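Local coordinates for protein pyridoxine 4-oxidase (Mesorhizobium loti, PDB 4HA6) that oxidises the 4-hydroxymethyl group of pyridoxine as an FAD-dependent oxidase of the GMC oxidoreductase family, at residues 13-16 with 17-21; 116-119 with 120-124; 170-174 with 175-179. One frame throughout, in Å; residues are numbered along the deposited sequence.

Contact 1 of 3, residues 13-16 with 17-21; sequences GSLL and AARLS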
loop_
_atom_site.group_PDB
_atom_site.type_symbol
_atom_site.label_atom_id
_atom_site.label_comp_id
_atom_site.label_asym_id
_atom_site.label_seq_id
_atom_site.Cartn_x
_atom_site.Cartn_y
_atom_site.Cartn_z
ATOM N N GLY A 13 -9.210 8.495 -2.777
ATOM C CA GLY A 13 -10.473 9.208 -2.685
ATOM C C GLY A 13 -10.325 10.587 -2.059
ATOM O O GLY A 13 -10.943 11.540 -2.521
ATOM N N SER A 14 -9.531 10.700 -0.995
ATOM C CA SER A 14 -9.374 12.000 -0.329
ATOM C C SER A 14 -8.741 13.001 -1.291
ATOM O O SER A 14 -9.214 14.136 -1.402
ATOM C CB SER A 14 -8.527 11.871 0.936
ATOM O OG SER A 14 -9.162 11.046 1.888
ATOM N N LEU A 15 -7.704 12.556 -2.010
ATOM C CA LEU A 15 -7.021 13.387 -3.011
ATOM C C LEU A 15 -7.957 13.827 -4.125
ATOM O O LEU A 15 -7.874 14.961 -4.615
ATOM C CB LEU A 15 -5.826 12.637 -3.628
ATOM C CG LEU A 15 -4.872 13.418 -4.549
ATOM C CD1 LEU A 15 -3.466 12.786 -4.497
ATOM C CD2 LEU A 15 -5.363 13.509 -6.006
ATOM N N LEU A 16 -8.813 12.915 -4.560
ATOM C CA LEU A 16 -9.698 13.192 -5.687
ATOM C C LEU A 16 -10.811 14.154 -5.304
ATOM O O LEU A 16 -11.092 15.105 -6.032
ATOM C CB LEU A 16 -10.289 11.894 -6.256
ATOM C CG LEU A 16 -9.392 11.139 -7.241
ATOM C CD1 LEU A 16 -10.135 9.953 -7.845
ATOM C CD2 LEU A 16 -8.907 12.061 -8.332
ATOM N N ALA A 17 -11.461 13.887 -4.173
ATOM C CA ALA A 17 -12.478 14.799 -3.648
ATOM C C ALA A 17 -11.979 16.257 -3.654
ATOM O O ALA A 17 -12.679 17.165 -4.113
ATOM C CB ALA A 17 -12.879 14.376 -2.250
ATOM N N ALA A 18 -10.765 16.468 -3.146
ATOM C CA ALA A 18 -10.147 17.790 -3.194
ATOM C C ALA A 18 -9.904 18.249 -4.636
ATOM O O ALA A 18 -10.363 19.327 -5.032
ATOM C CB ALA A 18 -8.854 17.796 -2.416
ATOM N N ARG A 19 -9.190 17.436 -5.417
ATOM C CA ARG A 19 -8.709 17.886 -6.726
ATOM C C ARG A 19 -9.822 18.094 -7.765
ATOM O O ARG A 19 -9.825 19.104 -8.475
ATOM C CB ARG A 19 -7.589 16.976 -7.247
ATOM C CG ARG A 19 -6.275 17.117 -6.428
ATOM C CD ARG A 19 -5.178 17.872 -7.168
ATOM N NE ARG A 19 -5.729 18.882 -8.047
ATOM C CZ ARG A 19 -5.504 18.941 -9.354
ATOM N NH1 ARG A 19 -4.714 18.056 -9.950
ATOM N NH2 ARG A 19 -6.074 19.901 -10.066
ATOM N N LEU A 20 -10.774 17.165 -7.835
ATOM C CA LEU A 20 -11.887 17.298 -8.770
ATOM C C LEU A 20 -12.727 18.538 -8.448
ATOM O O LEU A 20 -13.116 19.271 -9.348
ATOM C CB LEU A 20 -12.751 16.021 -8.789
ATOM C CG LEU A 20 -11.992 14.766 -9.226
ATOM C CD1 LEU A 20 -12.910 13.568 -9.467
ATOM C CD2 LEU A 20 -11.179 15.058 -10.463
ATOM N N SER A 21 -12.960 18.801 -7.167
ATOM C CA SER A 21 -13.811 19.922 -6.770
ATOM C C SER A 21 -13.139 21.291 -6.916
ATOM O O SER A 21 -13.775 22.325 -6.687
ATOM C CB SER A 21 -14.311 19.736 -5.341
ATOM O OG SER A 21 -13.227 19.741 -4.438
#

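Contact 2 of 3, residues 116-119 with 120-124; sequences ELLP and VFQAI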
loop_
_atom_site.group_PDB
_atom_site.type_symbol
_atom_site.label_atom_id
_atom_site.label_comp_id
_atom_site.label_asym_id
_atom_site.label_seq_id
_atom_site.Cartn_x
_atom_site.Cartn_y
_atom_site.Cartn_z
ATOM N N GLU A 116 7.395 10.893 -16.715
ATOM C CA GLU A 116 6.122 11.620 -16.736
ATOM C C GLU A 116 5.526 11.693 -15.339
ATOM O O GLU A 116 4.818 12.643 -15.008
ATOM C CB GLU A 116 5.137 10.979 -17.713
ATOM C CG GLU A 116 5.643 10.908 -19.162
ATOM C CD GLU A 116 5.341 12.154 -19.985
ATOM O OE1 GLU A 116 5.213 13.253 -19.400
ATOM O OE2 GLU A 116 5.237 12.022 -21.228
ATOM N N LEU A 117 5.812 10.693 -14.513
ATOM C CA LEU A 117 5.321 10.701 -13.129
ATOM C C LEU A 117 6.068 11.731 -12.286
ATOM O O LEU A 117 5.534 12.243 -11.306
ATOM C CB LEU A 117 5.450 9.312 -12.502
ATOM C CG LEU A 117 4.367 8.342 -12.983
ATOM C CD1 LEU A 117 4.559 6.972 -12.381
ATOM C CD2 LEU A 117 2.983 8.871 -12.657
ATOM N N LEU A 118 7.299 12.046 -12.682
ATOM C CA LEU A 118 8.145 12.978 -11.921
ATOM C C LEU A 118 7.424 14.298 -11.553
ATOM O O LEU A 118 7.359 14.651 -10.368
ATOM C CB LEU A 118 9.481 13.203 -12.644
ATOM C CG LEU A 118 10.797 13.161 -11.869
ATOM C CD1 LEU A 118 10.757 12.232 -10.674
ATOM C CD2 LEU A 118 11.902 12.728 -12.819
ATOM N N PRO A 119 6.831 14.999 -12.543
ATOM C CA PRO A 119 6.082 16.210 -12.165
ATOM C C PRO A 119 4.853 15.905 -11.306
ATOM O O PRO A 119 4.372 16.794 -10.607
ATOM C CB PRO A 119 5.607 16.774 -13.511
ATOM C CG PRO A 119 6.459 16.136 -14.542
ATOM C CD PRO A 119 6.825 14.787 -14.005
ATOM N N VAL A 120 4.333 14.680 -11.383
ATOM C CA VAL A 120 3.170 14.302 -10.571
ATOM C C VAL A 120 3.564 14.124 -9.104
ATOM O O VAL A 120 2.927 14.700 -8.213
ATOM C CB VAL A 120 2.458 13.034 -11.124
ATOM C CG1 VAL A 120 1.429 12.488 -10.127
ATOM C CG2 VAL A 120 1.793 13.332 -12.474
ATOM N N PHE A 121 4.613 13.339 -8.853
ATOM C CA PHE A 121 5.154 13.202 -7.498
ATOM C C PHE A 121 5.481 14.592 -6.928
ATOM O O PHE A 121 5.072 14.938 -5.825
ATOM C CB PHE A 121 6.410 12.327 -7.512
ATOM C CG PHE A 121 6.128 10.852 -7.582
ATOM C CD1 PHE A 121 6.720 10.070 -8.568
ATOM C CD2 PHE A 121 5.287 10.243 -6.659
ATOM C CE1 PHE A 121 6.470 8.713 -8.644
ATOM C CE2 PHE A 121 5.028 8.874 -6.729
ATOM C CZ PHE A 121 5.628 8.113 -7.728
ATOM N N GLN A 122 6.202 15.390 -7.706
ATOM C CA GLN A 122 6.553 16.748 -7.296
ATOM C C GLN A 122 5.348 17.615 -6.922
ATOM O O GLN A 122 5.422 18.389 -5.971
ATOM C CB GLN A 122 7.400 17.430 -8.382
ATOM C CG GLN A 122 8.753 16.749 -8.626
ATOM C CD GLN A 122 9.415 17.222 -9.902
ATOM O OE1 GLN A 122 8.877 18.071 -10.602
ATOM N NE2 GLN A 122 10.582 16.668 -10.216
ATOM N N ALA A 123 4.247 17.507 -7.669
ATOM C CA ALA A 123 3.032 18.258 -7.326
ATOM C C ALA A 123 2.450 17.801 -5.983
ATOM O O ALA A 123 1.796 18.578 -5.269
ATOM C CB ALA A 123 1.984 18.130 -8.422
ATOM N N ILE A 124 2.682 16.537 -5.642
ATOM C CA ILE A 124 2.142 15.979 -4.411
ATOM C C ILE A 124 2.982 16.378 -3.193
ATOM O O ILE A 124 2.446 16.667 -2.112
ATOM C CB ILE A 124 2.051 14.452 -4.520
ATOM C CG1 ILE A 124 0.807 14.061 -5.325
ATOM C CG2 ILE A 124 2.030 13.809 -3.136
ATOM C CD1 ILE A 124 0.862 12.664 -5.915
#

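Contact 3 of 3, residues 170-174 with 175-179; sequences EGHNS and GEMIG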
loop_
_atom_site.group_PDB
_atom_site.type_symbol
_atom_site.label_atom_id
_atom_site.label_comp_id
_atom_site.label_asym_id
_atom_site.label_seq_id
_atom_site.Cartn_x
_atom_site.Cartn_y
_atom_site.Cartn_z
ATOM N N GLU A 170 19.716 10.036 0.609
ATOM C CA GLU A 170 18.843 10.920 1.359
ATOM C C GLU A 170 17.387 10.600 1.023
ATOM O O GLU A 170 16.771 11.282 0.192
ATOM C CB GLU A 170 19.118 12.380 1.015
ATOM C CG GLU A 170 20.348 12.987 1.633
ATOM C CD GLU A 170 20.244 14.499 1.607
ATOM O OE1 GLU A 170 20.575 15.098 0.561
ATOM O OE2 GLU A 170 19.780 15.085 2.612
ATOM N N GLY A 171 16.830 9.584 1.682
ATOM C CA GLY A 171 15.502 9.107 1.340
ATOM C C GLY A 171 15.604 8.209 0.120
ATOM O O GLY A 171 16.684 8.089 -0.470
ATOM N N HIS A 172 14.488 7.591 -0.266
ATOM C CA HIS A 172 14.497 6.571 -1.304
ATOM C C HIS A 172 13.997 7.088 -2.636
ATOM O O HIS A 172 13.772 6.299 -3.544
ATOM C CB HIS A 172 13.580 5.410 -0.894
ATOM C CG HIS A 172 14.097 4.619 0.260
ATOM N ND1 HIS A 172 13.525 4.682 1.513
ATOM C CD2 HIS A 172 15.140 3.763 0.358
ATOM C CE1 HIS A 172 14.195 3.892 2.333
ATOM N NE2 HIS A 172 15.179 3.321 1.660
ATOM N N ASN A 173 13.842 8.400 -2.766
ATOM C CA ASN A 173 12.938 8.924 -3.784
ATOM C C ASN A 173 13.572 9.677 -4.952
ATOM O O ASN A 173 12.869 10.236 -5.806
ATOM C CB ASN A 173 11.835 9.734 -3.088
ATOM C CG ASN A 173 11.033 8.866 -2.123
ATOM O OD1 ASN A 173 10.641 7.751 -2.479
ATOM N ND2 ASN A 173 10.851 9.334 -0.889
ATOM N N SER A 174 14.899 9.661 -5.007
ATOM C CA SER A 174 15.610 10.418 -6.020
ATOM C C SER A 174 15.602 9.723 -7.376
ATOM O O SER A 174 16.015 10.312 -8.373
ATOM C CB SER A 174 17.055 10.617 -5.595
ATOM O OG SER A 174 17.791 9.441 -5.870
ATOM N N GLY A 175 15.109 8.484 -7.423
ATOM C CA GLY A 175 15.272 7.655 -8.606
ATOM C C GLY A 175 16.300 6.575 -8.318
ATOM O O GLY A 175 16.381 5.570 -9.031
ATOM N N GLU A 176 17.094 6.798 -7.270
ATOM C CA GLU A 176 18.010 5.788 -6.741
ATOM C C GLU A 176 17.442 5.264 -5.428
ATOM O O GLU A 176 17.285 6.025 -4.470
ATOM C CB GLU A 176 19.405 6.384 -6.504
ATOM C CG GLU A 176 20.426 5.370 -5.967
ATOM C CD GLU A 176 21.835 5.932 -5.872
ATOM O OE1 GLU A 176 22.756 5.188 -5.446
ATOM O OE2 GLU A 176 22.016 7.123 -6.217
ATOM N N MET A 177 17.141 3.969 -5.376
ATOM C CA MET A 177 16.435 3.408 -4.226
ATOM C C MET A 177 17.286 2.396 -3.435
ATOM O O MET A 177 17.077 2.191 -2.231
ATOM C CB MET A 177 15.093 2.813 -4.699
ATOM C CG MET A 177 14.266 2.152 -3.635
ATOM S SD MET A 177 12.553 1.998 -4.223
ATOM C CE MET A 177 11.775 1.265 -2.776
ATOM N N ILE A 178 18.267 1.793 -4.100
ATOM C CA ILE A 178 19.200 0.887 -3.422
ATOM C C ILE A 178 20.213 1.704 -2.637
ATOM O O ILE A 178 20.848 2.605 -3.190
ATOM C CB ILE A 178 19.967 -0.005 -4.423
ATOM C CG1 ILE A 178 19.082 -1.153 -4.910
ATOM C CG2 ILE A 178 21.221 -0.576 -3.795
ATOM C CD1 ILE A 178 19.766 -2.041 -5.919
ATOM N N GLY A 179 20.366 1.394 -1.352
ATOM C CA GLY A 179 21.306 2.124 -0.507
ATOM C C GLY A 179 20.865 2.047 0.944
ATOM O O GLY A 179 20.038 1.194 1.284
HETATM O O HOH W 1 17.022 8.466 -3.237
HETATM O O HOH W 2 13.488 6.359 -6.179
HETATM O O HOH W 3 20.487 9.741 -5.516
#

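Contact 1 of 3, residues 13-16 with 17-21
Four backbone bonds of the i to i+4 kind tie Gly13, Ser14, Leu15 and Leu16 to the next turn of the helix. Ala17 N reaches Gly13 O at 2.9 Å in an almost straight bond (173°), and Ala18 N is held more loosely by Ser14 O at 3.3 Å. Leu15 O takes Arg19 N, while Leu16 O receives Leu20 N at 2.8 Å. Each of these four carbonyls therefore has a donor in a largely buried setting. The hydroxyl of Ser14 turns back to Gly10 O one turn earlier.

Leu15 and Arg19 run side by side, with CD2 of Leu15 resting 3.7 Å from CG of Arg19. Beyond CG the arginine bends at chi2 and chi3, carrying its guanidinium away to salt bridges with Glu498 and Glu22. Leu16 and Leu20 make a second pair of neighbours pointing the same way, CD2 of Leu16 lying 4.2 Å from CG of Leu20.

These two leucines face strand 4-7, where Leu16 packs on Ile6 and Leu20 on Ile4 and Ile6. Leu15 and Arg19 meet helix 490-506, while Ser14 lies on helix 195-199. Helix 11-20 is the helix of the beta-alpha-beta unit formed with strands 4-7 and 28-31, with Gly13 fitting the last glycine of a Rossmann-type GxGxxG sequence near the bound FAD.

Contact 2 of 3, residues 116-119 with 120-124
Leu118 and Gln122 cross obliquely on one side of the helix, with the amide end of the glutamine drawn back over the preceding turn. CG of Leu118 meets NE2 of Gln122 at 3.9 Å. The glutamine has CG beside its own backbone N (chi1 -63°) and runs extended from there, which carries its chain past Leu118 O; CG comes to 3.1 Å from that oxygen. Its OE1 lies 3.7 Å from Pro119 CA, and NE2 gives its hydrogen bond to Ile134 O, a partner that should limit rotation of the amide.

Leu117 and Phe121 form another pair one turn apart. The phenyl ring leans back along the helix until its CE1 is 4.0 Å from Leu117 CB, and Leu117 O approaches the ring obliquely. With CG placed beside the backbone N (chi1 -79°), the ring is directed toward the earlier turn. Val120 sits next to this pair, its CB 4.5 Å from Leu117 CD2 in a looser apolar contact.

The backbone shows the effect of Pro119, which has no N-H to offer the turn before it; the helix is kinked there. After the proline, Leu117 O receives Phe121 N at 2.8 Å and a second, weak bond from Val120 N. Gln122 N continues the ladder to Leu118 O, whereas Ala123 N bonds to Pro119 O at 3.0 Å.

Leu117 and Phe121 both touch Phe100 of helix 97-107, and together with Val120 they pack against helix 490-506. The arrangement is that of a proline-kinked amphipathic alpha-helix, its apolar side turned to the helices near the FAD and its Glu116 and Pro119 exposed.

Contact 3 of 3, residues 170-174 with 175-179
Ser174 closes on Glu176 with a short side chain whose CB only carries the hydroxyl outward; the hydroxyl does the touching. At the tip, OG accepts a hydrogen bond from Glu176 N at 3.1 Å (158°) and also comes within 3.5 Å of Glu176 CB. The torsion that makes this possible sets OG between the backbone N and the carbonyl carbon (chi1 80°), which brings it to Glu176 N. OG is bonded as well to water 3, which donates to OE2 of Glu176 and so links the two side chains. An alanine here would remove this acceptor, and Glu176 N would probably be left without its mate while water 3 lost one of its holds.

Two further waters join the backbone. Water 1 donates to Gly171 O and to Glu176 O, 2.7 Å away from the latter, and accepts from Ser174 N; water 2 spans His172 O and Gly175 N. Gly175 itself has backbone angles (phi 107°) that would press a CB against Ser174 O.

Between His172 and Met177, the carbonyl O of Met177 lies at the edge of the His172 ring, in its plane, 3.6 Å from CD2. The ring's NE2 is bonded to Met317 O, and Tyr319 meets it edge-to-face. Asn173 uses both ends of its amide on the loop at Tyr92 and Arg94. The whole is a water-bridged turn closed by a serine accepting the amide two residues on, an ST turn in a loop where the side chain of His172 lies about 8 Å from the bound pyridoxamine.

The contacts follow one another along the chain, all within the N-terminal GMC oxidoreductase region. Contact 1 belongs to helix 11-20, contact 2 to helix 114-124, and contact 3 to the loop between helix 152-163 and strand 187-188. Contact 2 is the middle one in space: its centre is 16 Å from that of each of the others, which are 28 Å apart. None touches another, but helix 490-506 packs against both contact 1 and contact 2, while Arg94 meets both contact 2 and contact 3. The series runs from the Rossmann-type nucleotide-binding unit, through a helix whose Phe121 side chain is about 10 Å from the FAD, to the neighbourhood of the bound pyridoxamine.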